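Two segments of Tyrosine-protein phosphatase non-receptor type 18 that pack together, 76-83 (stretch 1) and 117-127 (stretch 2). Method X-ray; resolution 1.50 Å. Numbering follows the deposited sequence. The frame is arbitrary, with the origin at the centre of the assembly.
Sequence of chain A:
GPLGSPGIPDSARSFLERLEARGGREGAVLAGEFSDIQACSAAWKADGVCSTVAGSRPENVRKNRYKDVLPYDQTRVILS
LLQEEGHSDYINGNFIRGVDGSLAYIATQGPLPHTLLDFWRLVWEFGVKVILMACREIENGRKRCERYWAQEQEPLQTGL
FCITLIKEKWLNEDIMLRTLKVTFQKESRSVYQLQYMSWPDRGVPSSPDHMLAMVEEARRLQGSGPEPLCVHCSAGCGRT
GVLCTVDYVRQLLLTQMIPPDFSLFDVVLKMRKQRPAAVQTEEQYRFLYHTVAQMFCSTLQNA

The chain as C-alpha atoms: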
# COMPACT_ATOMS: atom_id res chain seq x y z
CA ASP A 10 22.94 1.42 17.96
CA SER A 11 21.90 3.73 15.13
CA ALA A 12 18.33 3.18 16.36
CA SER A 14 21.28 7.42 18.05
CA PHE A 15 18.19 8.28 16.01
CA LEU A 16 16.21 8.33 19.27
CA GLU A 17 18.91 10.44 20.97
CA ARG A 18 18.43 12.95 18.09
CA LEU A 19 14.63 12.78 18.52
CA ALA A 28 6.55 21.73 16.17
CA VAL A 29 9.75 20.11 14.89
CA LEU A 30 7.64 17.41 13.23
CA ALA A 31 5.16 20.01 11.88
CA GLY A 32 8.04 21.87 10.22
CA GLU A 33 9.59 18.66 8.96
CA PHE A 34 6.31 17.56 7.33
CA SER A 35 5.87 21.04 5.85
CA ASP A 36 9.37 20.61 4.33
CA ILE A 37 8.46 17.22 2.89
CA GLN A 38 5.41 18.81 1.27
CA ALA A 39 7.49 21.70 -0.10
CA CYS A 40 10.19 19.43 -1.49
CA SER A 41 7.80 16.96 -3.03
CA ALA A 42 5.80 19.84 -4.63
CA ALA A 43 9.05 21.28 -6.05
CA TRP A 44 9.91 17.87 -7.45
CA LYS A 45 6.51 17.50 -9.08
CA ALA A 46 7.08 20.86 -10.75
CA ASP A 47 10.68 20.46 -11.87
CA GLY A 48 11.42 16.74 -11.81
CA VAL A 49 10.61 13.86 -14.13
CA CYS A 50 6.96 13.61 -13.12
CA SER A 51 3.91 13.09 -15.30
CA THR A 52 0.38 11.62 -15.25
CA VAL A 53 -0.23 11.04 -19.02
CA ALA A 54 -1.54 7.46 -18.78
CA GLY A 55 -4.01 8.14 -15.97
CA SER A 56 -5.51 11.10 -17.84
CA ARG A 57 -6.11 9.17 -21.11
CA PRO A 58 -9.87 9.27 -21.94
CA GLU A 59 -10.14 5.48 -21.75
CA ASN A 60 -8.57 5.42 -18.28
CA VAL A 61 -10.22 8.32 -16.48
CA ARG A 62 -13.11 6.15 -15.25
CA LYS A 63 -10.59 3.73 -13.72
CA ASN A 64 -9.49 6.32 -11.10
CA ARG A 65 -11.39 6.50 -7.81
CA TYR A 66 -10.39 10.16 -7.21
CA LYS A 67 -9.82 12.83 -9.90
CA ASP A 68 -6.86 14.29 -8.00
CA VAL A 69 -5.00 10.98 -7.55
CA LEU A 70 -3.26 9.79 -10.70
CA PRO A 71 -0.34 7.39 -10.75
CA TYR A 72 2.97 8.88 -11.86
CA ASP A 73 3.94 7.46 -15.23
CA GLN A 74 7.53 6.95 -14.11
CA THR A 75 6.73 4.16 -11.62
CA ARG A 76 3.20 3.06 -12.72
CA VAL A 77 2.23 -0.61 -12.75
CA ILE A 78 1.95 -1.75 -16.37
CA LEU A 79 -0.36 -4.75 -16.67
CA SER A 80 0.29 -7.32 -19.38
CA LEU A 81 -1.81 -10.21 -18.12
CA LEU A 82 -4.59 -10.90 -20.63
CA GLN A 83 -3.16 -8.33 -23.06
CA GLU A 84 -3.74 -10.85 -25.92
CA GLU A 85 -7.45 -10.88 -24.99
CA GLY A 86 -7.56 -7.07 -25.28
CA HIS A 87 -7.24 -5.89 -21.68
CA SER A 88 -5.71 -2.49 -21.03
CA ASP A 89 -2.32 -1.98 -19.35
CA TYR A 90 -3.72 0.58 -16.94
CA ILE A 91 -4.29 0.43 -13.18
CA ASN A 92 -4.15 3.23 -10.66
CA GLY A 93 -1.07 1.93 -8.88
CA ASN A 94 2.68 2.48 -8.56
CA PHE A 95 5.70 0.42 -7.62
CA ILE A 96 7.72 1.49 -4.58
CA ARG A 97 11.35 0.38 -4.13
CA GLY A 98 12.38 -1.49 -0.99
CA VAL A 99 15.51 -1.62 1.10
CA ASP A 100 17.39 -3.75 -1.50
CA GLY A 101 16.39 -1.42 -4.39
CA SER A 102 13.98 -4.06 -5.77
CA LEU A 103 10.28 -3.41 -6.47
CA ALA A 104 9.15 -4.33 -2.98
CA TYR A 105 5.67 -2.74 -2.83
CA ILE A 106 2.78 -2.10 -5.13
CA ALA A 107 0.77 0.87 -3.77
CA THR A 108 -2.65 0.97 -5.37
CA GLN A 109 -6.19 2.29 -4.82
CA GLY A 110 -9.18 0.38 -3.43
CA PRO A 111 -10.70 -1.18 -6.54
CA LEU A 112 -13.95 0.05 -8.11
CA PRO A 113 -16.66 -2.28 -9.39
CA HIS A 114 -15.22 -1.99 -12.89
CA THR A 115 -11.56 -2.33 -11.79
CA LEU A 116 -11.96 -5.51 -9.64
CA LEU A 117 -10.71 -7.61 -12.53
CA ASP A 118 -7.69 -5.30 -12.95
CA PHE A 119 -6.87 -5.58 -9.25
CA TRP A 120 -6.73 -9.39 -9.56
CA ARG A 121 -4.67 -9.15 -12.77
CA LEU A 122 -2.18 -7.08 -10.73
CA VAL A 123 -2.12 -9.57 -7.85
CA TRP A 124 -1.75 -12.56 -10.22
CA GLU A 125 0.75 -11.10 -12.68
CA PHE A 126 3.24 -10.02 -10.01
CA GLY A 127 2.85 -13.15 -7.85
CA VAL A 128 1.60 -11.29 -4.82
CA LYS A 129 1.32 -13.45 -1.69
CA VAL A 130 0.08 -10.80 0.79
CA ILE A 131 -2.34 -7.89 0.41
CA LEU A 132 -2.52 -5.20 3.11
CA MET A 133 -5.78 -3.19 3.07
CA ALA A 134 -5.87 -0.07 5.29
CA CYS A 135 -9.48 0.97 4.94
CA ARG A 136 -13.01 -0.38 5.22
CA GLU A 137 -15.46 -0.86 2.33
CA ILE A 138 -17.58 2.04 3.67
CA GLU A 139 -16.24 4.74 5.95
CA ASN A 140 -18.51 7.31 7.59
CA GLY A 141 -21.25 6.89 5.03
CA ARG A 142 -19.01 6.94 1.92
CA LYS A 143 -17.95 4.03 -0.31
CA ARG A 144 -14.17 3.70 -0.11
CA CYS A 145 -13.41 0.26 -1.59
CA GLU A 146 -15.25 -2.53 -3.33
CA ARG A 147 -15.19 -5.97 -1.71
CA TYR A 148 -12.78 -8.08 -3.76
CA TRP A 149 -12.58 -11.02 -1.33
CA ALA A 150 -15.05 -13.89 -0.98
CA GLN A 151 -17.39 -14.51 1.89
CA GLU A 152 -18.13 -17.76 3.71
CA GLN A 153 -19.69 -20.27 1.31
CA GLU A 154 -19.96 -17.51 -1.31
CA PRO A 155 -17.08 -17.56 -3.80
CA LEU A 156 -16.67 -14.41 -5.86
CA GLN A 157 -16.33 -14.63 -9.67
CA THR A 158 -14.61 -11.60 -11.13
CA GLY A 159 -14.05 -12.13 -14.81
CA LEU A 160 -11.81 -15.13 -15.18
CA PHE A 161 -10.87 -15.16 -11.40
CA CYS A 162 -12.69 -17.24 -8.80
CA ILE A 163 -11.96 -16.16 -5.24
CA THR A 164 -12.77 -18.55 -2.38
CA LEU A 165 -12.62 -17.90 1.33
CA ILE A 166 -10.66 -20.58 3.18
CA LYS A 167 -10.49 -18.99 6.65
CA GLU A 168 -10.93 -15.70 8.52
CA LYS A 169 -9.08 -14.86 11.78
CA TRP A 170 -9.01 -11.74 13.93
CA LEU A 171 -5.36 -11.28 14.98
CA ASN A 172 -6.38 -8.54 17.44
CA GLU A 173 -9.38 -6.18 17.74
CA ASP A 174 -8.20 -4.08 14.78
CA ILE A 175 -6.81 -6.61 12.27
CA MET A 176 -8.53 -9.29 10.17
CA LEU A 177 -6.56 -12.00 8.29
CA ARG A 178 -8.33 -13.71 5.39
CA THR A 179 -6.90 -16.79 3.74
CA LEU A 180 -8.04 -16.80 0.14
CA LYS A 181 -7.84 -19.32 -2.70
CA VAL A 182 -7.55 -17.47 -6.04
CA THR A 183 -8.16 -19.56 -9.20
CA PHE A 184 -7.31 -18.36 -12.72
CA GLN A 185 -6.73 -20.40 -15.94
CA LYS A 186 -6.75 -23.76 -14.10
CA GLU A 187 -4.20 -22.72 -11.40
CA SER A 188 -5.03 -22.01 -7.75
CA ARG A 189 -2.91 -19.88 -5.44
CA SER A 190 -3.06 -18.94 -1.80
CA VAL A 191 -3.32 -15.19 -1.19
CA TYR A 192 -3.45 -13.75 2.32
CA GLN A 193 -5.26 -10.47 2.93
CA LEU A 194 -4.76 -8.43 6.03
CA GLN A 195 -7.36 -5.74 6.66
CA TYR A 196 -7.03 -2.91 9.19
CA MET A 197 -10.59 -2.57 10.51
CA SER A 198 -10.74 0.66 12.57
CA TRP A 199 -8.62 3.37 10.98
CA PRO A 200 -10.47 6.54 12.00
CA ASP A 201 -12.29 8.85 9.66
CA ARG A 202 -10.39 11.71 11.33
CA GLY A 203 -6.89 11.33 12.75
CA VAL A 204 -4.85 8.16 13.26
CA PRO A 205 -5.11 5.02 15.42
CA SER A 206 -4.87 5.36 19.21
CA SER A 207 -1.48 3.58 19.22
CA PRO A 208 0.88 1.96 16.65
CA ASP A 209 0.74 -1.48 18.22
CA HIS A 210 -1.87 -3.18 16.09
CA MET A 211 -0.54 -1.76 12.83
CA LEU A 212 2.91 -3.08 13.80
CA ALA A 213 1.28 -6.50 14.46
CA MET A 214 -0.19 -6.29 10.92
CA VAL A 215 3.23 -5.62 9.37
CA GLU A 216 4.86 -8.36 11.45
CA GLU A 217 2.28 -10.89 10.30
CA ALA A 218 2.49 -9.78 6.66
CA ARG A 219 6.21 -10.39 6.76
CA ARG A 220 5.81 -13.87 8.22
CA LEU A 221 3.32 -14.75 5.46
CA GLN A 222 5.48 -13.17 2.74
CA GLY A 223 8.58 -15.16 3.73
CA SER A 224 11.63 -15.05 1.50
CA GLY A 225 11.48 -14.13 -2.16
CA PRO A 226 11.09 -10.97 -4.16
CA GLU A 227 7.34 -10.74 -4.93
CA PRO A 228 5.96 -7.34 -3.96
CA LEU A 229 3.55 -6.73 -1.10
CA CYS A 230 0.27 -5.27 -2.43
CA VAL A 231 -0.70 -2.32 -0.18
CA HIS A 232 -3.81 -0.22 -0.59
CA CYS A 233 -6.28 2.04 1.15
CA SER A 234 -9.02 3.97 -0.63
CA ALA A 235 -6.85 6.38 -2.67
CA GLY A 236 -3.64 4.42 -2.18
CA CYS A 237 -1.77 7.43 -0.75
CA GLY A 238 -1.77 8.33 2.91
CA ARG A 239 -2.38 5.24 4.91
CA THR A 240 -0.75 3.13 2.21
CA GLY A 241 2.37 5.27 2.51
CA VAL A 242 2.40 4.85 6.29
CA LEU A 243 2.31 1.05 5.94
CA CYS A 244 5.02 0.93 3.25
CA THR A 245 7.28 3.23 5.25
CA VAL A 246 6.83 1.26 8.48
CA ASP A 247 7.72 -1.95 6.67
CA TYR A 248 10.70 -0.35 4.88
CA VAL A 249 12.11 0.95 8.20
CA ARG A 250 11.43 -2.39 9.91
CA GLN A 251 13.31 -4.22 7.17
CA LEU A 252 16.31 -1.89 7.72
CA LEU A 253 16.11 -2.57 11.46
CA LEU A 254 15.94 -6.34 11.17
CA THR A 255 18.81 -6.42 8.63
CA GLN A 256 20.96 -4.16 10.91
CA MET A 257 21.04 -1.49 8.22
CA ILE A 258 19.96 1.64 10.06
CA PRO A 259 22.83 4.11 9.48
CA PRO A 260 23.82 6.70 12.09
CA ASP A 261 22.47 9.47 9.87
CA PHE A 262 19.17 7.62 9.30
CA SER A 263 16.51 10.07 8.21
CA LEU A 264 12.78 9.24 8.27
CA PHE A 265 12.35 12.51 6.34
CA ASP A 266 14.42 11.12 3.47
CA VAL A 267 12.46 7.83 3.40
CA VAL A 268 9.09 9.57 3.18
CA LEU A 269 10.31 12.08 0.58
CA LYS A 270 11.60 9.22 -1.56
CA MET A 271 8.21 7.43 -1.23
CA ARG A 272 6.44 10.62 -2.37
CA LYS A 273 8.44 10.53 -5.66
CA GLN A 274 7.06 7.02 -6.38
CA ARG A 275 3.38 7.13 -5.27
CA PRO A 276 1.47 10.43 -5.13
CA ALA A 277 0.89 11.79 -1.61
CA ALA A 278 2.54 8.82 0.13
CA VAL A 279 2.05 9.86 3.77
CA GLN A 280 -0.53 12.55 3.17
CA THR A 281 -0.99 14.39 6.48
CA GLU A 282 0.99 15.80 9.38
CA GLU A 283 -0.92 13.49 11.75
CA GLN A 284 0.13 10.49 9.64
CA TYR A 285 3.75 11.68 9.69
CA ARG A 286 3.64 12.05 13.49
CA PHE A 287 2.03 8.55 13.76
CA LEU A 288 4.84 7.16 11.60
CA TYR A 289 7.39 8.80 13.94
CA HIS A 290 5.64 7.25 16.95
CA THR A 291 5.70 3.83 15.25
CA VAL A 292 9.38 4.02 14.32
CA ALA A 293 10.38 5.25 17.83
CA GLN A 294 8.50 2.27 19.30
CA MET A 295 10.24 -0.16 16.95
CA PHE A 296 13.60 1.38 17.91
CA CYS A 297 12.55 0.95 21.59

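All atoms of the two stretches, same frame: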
# COMPACT_ATOMS: atom_id res chain seq x y z
N ARG A 76 4.51 3.70 -12.70
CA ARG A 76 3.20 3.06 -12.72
C ARG A 76 3.31 1.57 -13.00
O ARG A 76 4.20 1.10 -13.69
CB ARG A 76 2.23 3.70 -13.72
CG ARG A 76 2.51 3.44 -15.16
CD ARG A 76 1.45 4.11 -16.03
NE ARG A 76 1.56 3.77 -17.45
CZ ARG A 76 0.79 2.90 -18.11
NH1 ARG A 76 1.00 2.72 -19.42
NH2 ARG A 76 -0.19 2.22 -17.52
N VAL A 77 2.34 0.82 -12.49
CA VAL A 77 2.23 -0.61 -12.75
C VAL A 77 1.66 -0.79 -14.14
O VAL A 77 0.56 -0.35 -14.42
CB VAL A 77 1.29 -1.26 -11.71
CG1 VAL A 77 1.03 -2.72 -12.10
CG2 VAL A 77 1.88 -1.18 -10.33
N ILE A 78 2.39 -1.47 -15.02
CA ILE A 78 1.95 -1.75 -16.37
C ILE A 78 1.49 -3.20 -16.40
O ILE A 78 2.27 -4.12 -16.18
CB ILE A 78 3.10 -1.56 -17.39
CG1 ILE A 78 3.72 -0.18 -17.26
CG2 ILE A 78 2.60 -1.79 -18.82
CD1 ILE A 78 2.90 0.86 -17.83
N LEU A 79 0.21 -3.39 -16.61
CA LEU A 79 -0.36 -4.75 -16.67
C LEU A 79 -0.15 -5.33 -18.07
O LEU A 79 -0.31 -4.62 -19.10
CB LEU A 79 -1.85 -4.73 -16.32
CG LEU A 79 -2.15 -4.23 -14.88
CD1 LEU A 79 -3.66 -4.12 -14.64
CD2 LEU A 79 -1.44 -5.11 -13.82
N SER A 80 0.18 -6.60 -18.14
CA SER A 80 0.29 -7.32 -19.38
C SER A 80 -0.57 -8.57 -19.35
O SER A 80 -0.82 -9.17 -20.40
CB SER A 80 1.73 -7.70 -19.66
OG SER A 80 2.24 -8.68 -18.78
N LEU A 81 -1.04 -9.00 -18.18
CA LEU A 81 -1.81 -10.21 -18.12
C LEU A 81 -3.12 -10.00 -18.89
O LEU A 81 -3.84 -9.00 -18.72
CB LEU A 81 -2.03 -10.62 -16.65
CG LEU A 81 -2.73 -11.96 -16.39
CD1 LEU A 81 -1.79 -13.12 -16.77
CD2 LEU A 81 -3.21 -12.11 -14.96
N LEU A 82 -3.41 -10.95 -19.77
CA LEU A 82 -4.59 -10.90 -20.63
C LEU A 82 -4.49 -9.83 -21.70
O LEU A 82 -5.49 -9.48 -22.26
CB LEU A 82 -5.90 -10.77 -19.82
CG LEU A 82 -6.24 -11.92 -18.84
CD1 LEU A 82 -7.47 -11.60 -17.99
CD2 LEU A 82 -6.45 -13.22 -19.59
N GLN A 83 -3.28 -9.34 -21.99
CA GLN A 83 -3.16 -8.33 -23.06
C GLN A 83 -3.65 -8.89 -24.39
O GLN A 83 -4.31 -8.15 -25.15
CB GLN A 83 -1.72 -7.82 -23.21
CG GLN A 83 -0.70 -8.88 -23.60
N LEU A 117 -11.45 -6.68 -11.69
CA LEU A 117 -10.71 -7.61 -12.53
C LEU A 117 -9.25 -7.13 -12.65
O LEU A 117 -8.29 -7.95 -12.62
CB LEU A 117 -11.39 -7.77 -13.92
CG LEU A 117 -10.61 -8.56 -14.96
CD1 LEU A 117 -10.31 -9.95 -14.45
CD2 LEU A 117 -11.43 -8.63 -16.25
N ASP A 118 -9.05 -5.82 -12.83
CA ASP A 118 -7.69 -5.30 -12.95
C ASP A 118 -6.86 -5.49 -11.68
O ASP A 118 -5.66 -5.78 -11.71
CB ASP A 118 -7.73 -3.85 -13.37
CG ASP A 118 -8.34 -3.65 -14.76
OD1 ASP A 118 -8.25 -4.59 -15.60
OD2 ASP A 118 -8.88 -2.53 -14.99
N PHE A 119 -7.50 -5.31 -10.53
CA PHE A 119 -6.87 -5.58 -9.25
C PHE A 119 -6.36 -7.02 -9.17
O PHE A 119 -5.22 -7.27 -8.79
CB PHE A 119 -7.85 -5.27 -8.11
CG PHE A 119 -7.30 -5.52 -6.77
CD1 PHE A 119 -6.60 -4.52 -6.11
CD2 PHE A 119 -7.53 -6.71 -6.11
CE1 PHE A 119 -6.12 -4.72 -4.81
CE2 PHE A 119 -7.03 -6.94 -4.85
CZ PHE A 119 -6.31 -5.94 -4.21
N TRP A 120 -7.20 -7.97 -9.57
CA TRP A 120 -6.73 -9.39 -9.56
C TRP A 120 -5.68 -9.68 -10.63
O TRP A 120 -4.77 -10.44 -10.40
CB TRP A 120 -7.90 -10.37 -9.60
CG TRP A 120 -8.61 -10.42 -8.27
CD1 TRP A 120 -9.87 -9.97 -7.98
CD2 TRP A 120 -8.07 -10.91 -7.04
NE1 TRP A 120 -10.12 -10.14 -6.65
CE2 TRP A 120 -9.06 -10.74 -6.05
CE3 TRP A 120 -6.86 -11.49 -6.68
CZ2 TRP A 120 -8.86 -11.12 -4.71
CZ3 TRP A 120 -6.68 -11.90 -5.35
CH2 TRP A 120 -7.67 -11.68 -4.40
N ARG A 121 -5.76 -9.02 -11.79
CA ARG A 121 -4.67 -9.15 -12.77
C ARG A 121 -3.32 -8.71 -12.17
O ARG A 121 -2.27 -9.33 -12.39
CB ARG A 121 -4.97 -8.31 -14.02
CG ARG A 121 -6.07 -8.85 -14.93
CD ARG A 121 -6.55 -7.78 -15.96
NE ARG A 121 -5.50 -7.46 -16.90
CZ ARG A 121 -5.29 -6.28 -17.49
NH1 ARG A 121 -6.05 -5.21 -17.28
NH2 ARG A 121 -4.31 -6.22 -18.35
N LEU A 122 -3.37 -7.61 -11.41
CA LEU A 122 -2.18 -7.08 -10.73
C LEU A 122 -1.66 -8.13 -9.75
O LEU A 122 -0.48 -8.51 -9.81
CB LEU A 122 -2.50 -5.75 -10.01
CG LEU A 122 -1.42 -5.05 -9.20
CD1 LEU A 122 -1.83 -3.59 -8.98
CD2 LEU A 122 -1.21 -5.69 -7.84
N VAL A 123 -2.54 -8.62 -8.86
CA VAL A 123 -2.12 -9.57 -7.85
C VAL A 123 -1.54 -10.83 -8.53
O VAL A 123 -0.49 -11.35 -8.13
CB VAL A 123 -3.32 -9.90 -6.95
CG1 VAL A 123 -3.01 -11.12 -6.07
CG2 VAL A 123 -3.70 -8.68 -6.12
N TRP A 124 -2.21 -11.32 -9.56
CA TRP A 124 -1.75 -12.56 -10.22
C TRP A 124 -0.43 -12.35 -10.97
O TRP A 124 0.54 -13.10 -10.86
CB TRP A 124 -2.83 -13.02 -11.18
CG TRP A 124 -2.63 -14.45 -11.64
CD1 TRP A 124 -1.91 -14.86 -12.73
CD2 TRP A 124 -3.07 -15.64 -10.97
NE1 TRP A 124 -1.88 -16.22 -12.80
CE2 TRP A 124 -2.62 -16.73 -11.76
CE3 TRP A 124 -3.82 -15.89 -9.83
CZ2 TRP A 124 -2.86 -18.05 -11.39
CZ3 TRP A 124 -4.07 -17.21 -9.49
CH2 TRP A 124 -3.59 -18.26 -10.28
N GLU A 125 -0.41 -11.31 -11.79
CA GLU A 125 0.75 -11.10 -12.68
C GLU A 125 2.06 -10.98 -11.91
O GLU A 125 3.09 -11.54 -12.33
CB GLU A 125 0.55 -9.84 -13.54
CG GLU A 125 1.77 -9.53 -14.42
CD GLU A 125 1.51 -8.53 -15.53
OE1 GLU A 125 0.36 -8.06 -15.70
OE2 GLU A 125 2.51 -8.24 -16.25
N PHE A 126 2.04 -10.26 -10.79
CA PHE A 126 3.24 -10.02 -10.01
C PHE A 126 3.46 -11.04 -8.88
O PHE A 126 4.43 -10.90 -8.13
CB PHE A 126 3.27 -8.54 -9.56
CG PHE A 126 3.24 -7.61 -10.75
CD1 PHE A 126 4.36 -7.48 -11.53
CD2 PHE A 126 2.10 -6.97 -11.14
CE1 PHE A 126 4.33 -6.68 -12.66
CE2 PHE A 126 2.08 -6.17 -12.25
CZ PHE A 126 3.20 -6.04 -13.01
N GLY A 127 2.62 -12.08 -8.81
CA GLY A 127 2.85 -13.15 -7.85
C GLY A 127 2.70 -12.78 -6.41
O GLY A 127 3.33 -13.36 -5.51

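Helix 117-125 packs against the extended segment that leads into the type II turn S80-Q83, burying 607 Å² summed over both sides; one helical face supplies a carboxylate and a guanidinium to the loop backbone, and leucines fill the space beside them. Carboxylate contacts: E125, extended with chi1 and chi2 both t, receives S80 N (2.8 Å) and L81 N (3.0 Å) on OE1, while S80 OG donates to its OE2 (2.6 Å). The two successive amides thus converge on one oxygen, and the p rotamer of S80 places its hydroxyl on the other, although the CA-to-CB bond of S80 points away from the helix. Glutamate suits this place because its two oxygens serve three donors at once. Guanidinium contacts: one turn earlier, R121 donates to L81 O from both NE (2.9 Å) and NH2 (2.8 Å), the carbonyl lying at the edge of the guanidinium, near its plane. Within the helix, a salt bridge from R121 NH1 to D118 OD1 (2.8 Å) engages a third nitrogen, which helps accommodate the charge of this buried arginine. L81 is therefore held at both its N and its O, by side chains four residues apart. Closing the turn, Q83 N bonds to S80 O (2.9 Å). Apolar contacts: L79 CB covers one face of the guanidinium, 3.5 Å from R121 NH2, and L79 CD2 reaches L122 CB (4.0 Å) and F126 CE2 (4.0 Å), meeting the phenyl ring at its edge. V77, pointing toward the helix, brings CG1 to F126 CE2 (3.6 Å) and L122 CD1 (4.3 Å). L81 also points toward the helix and sets CD2 against W124 CD1 (3.8 Å). Branched aliphatic side chains suit these positions, filling the space between polar groups and rings without needing hydrogen-bond partners.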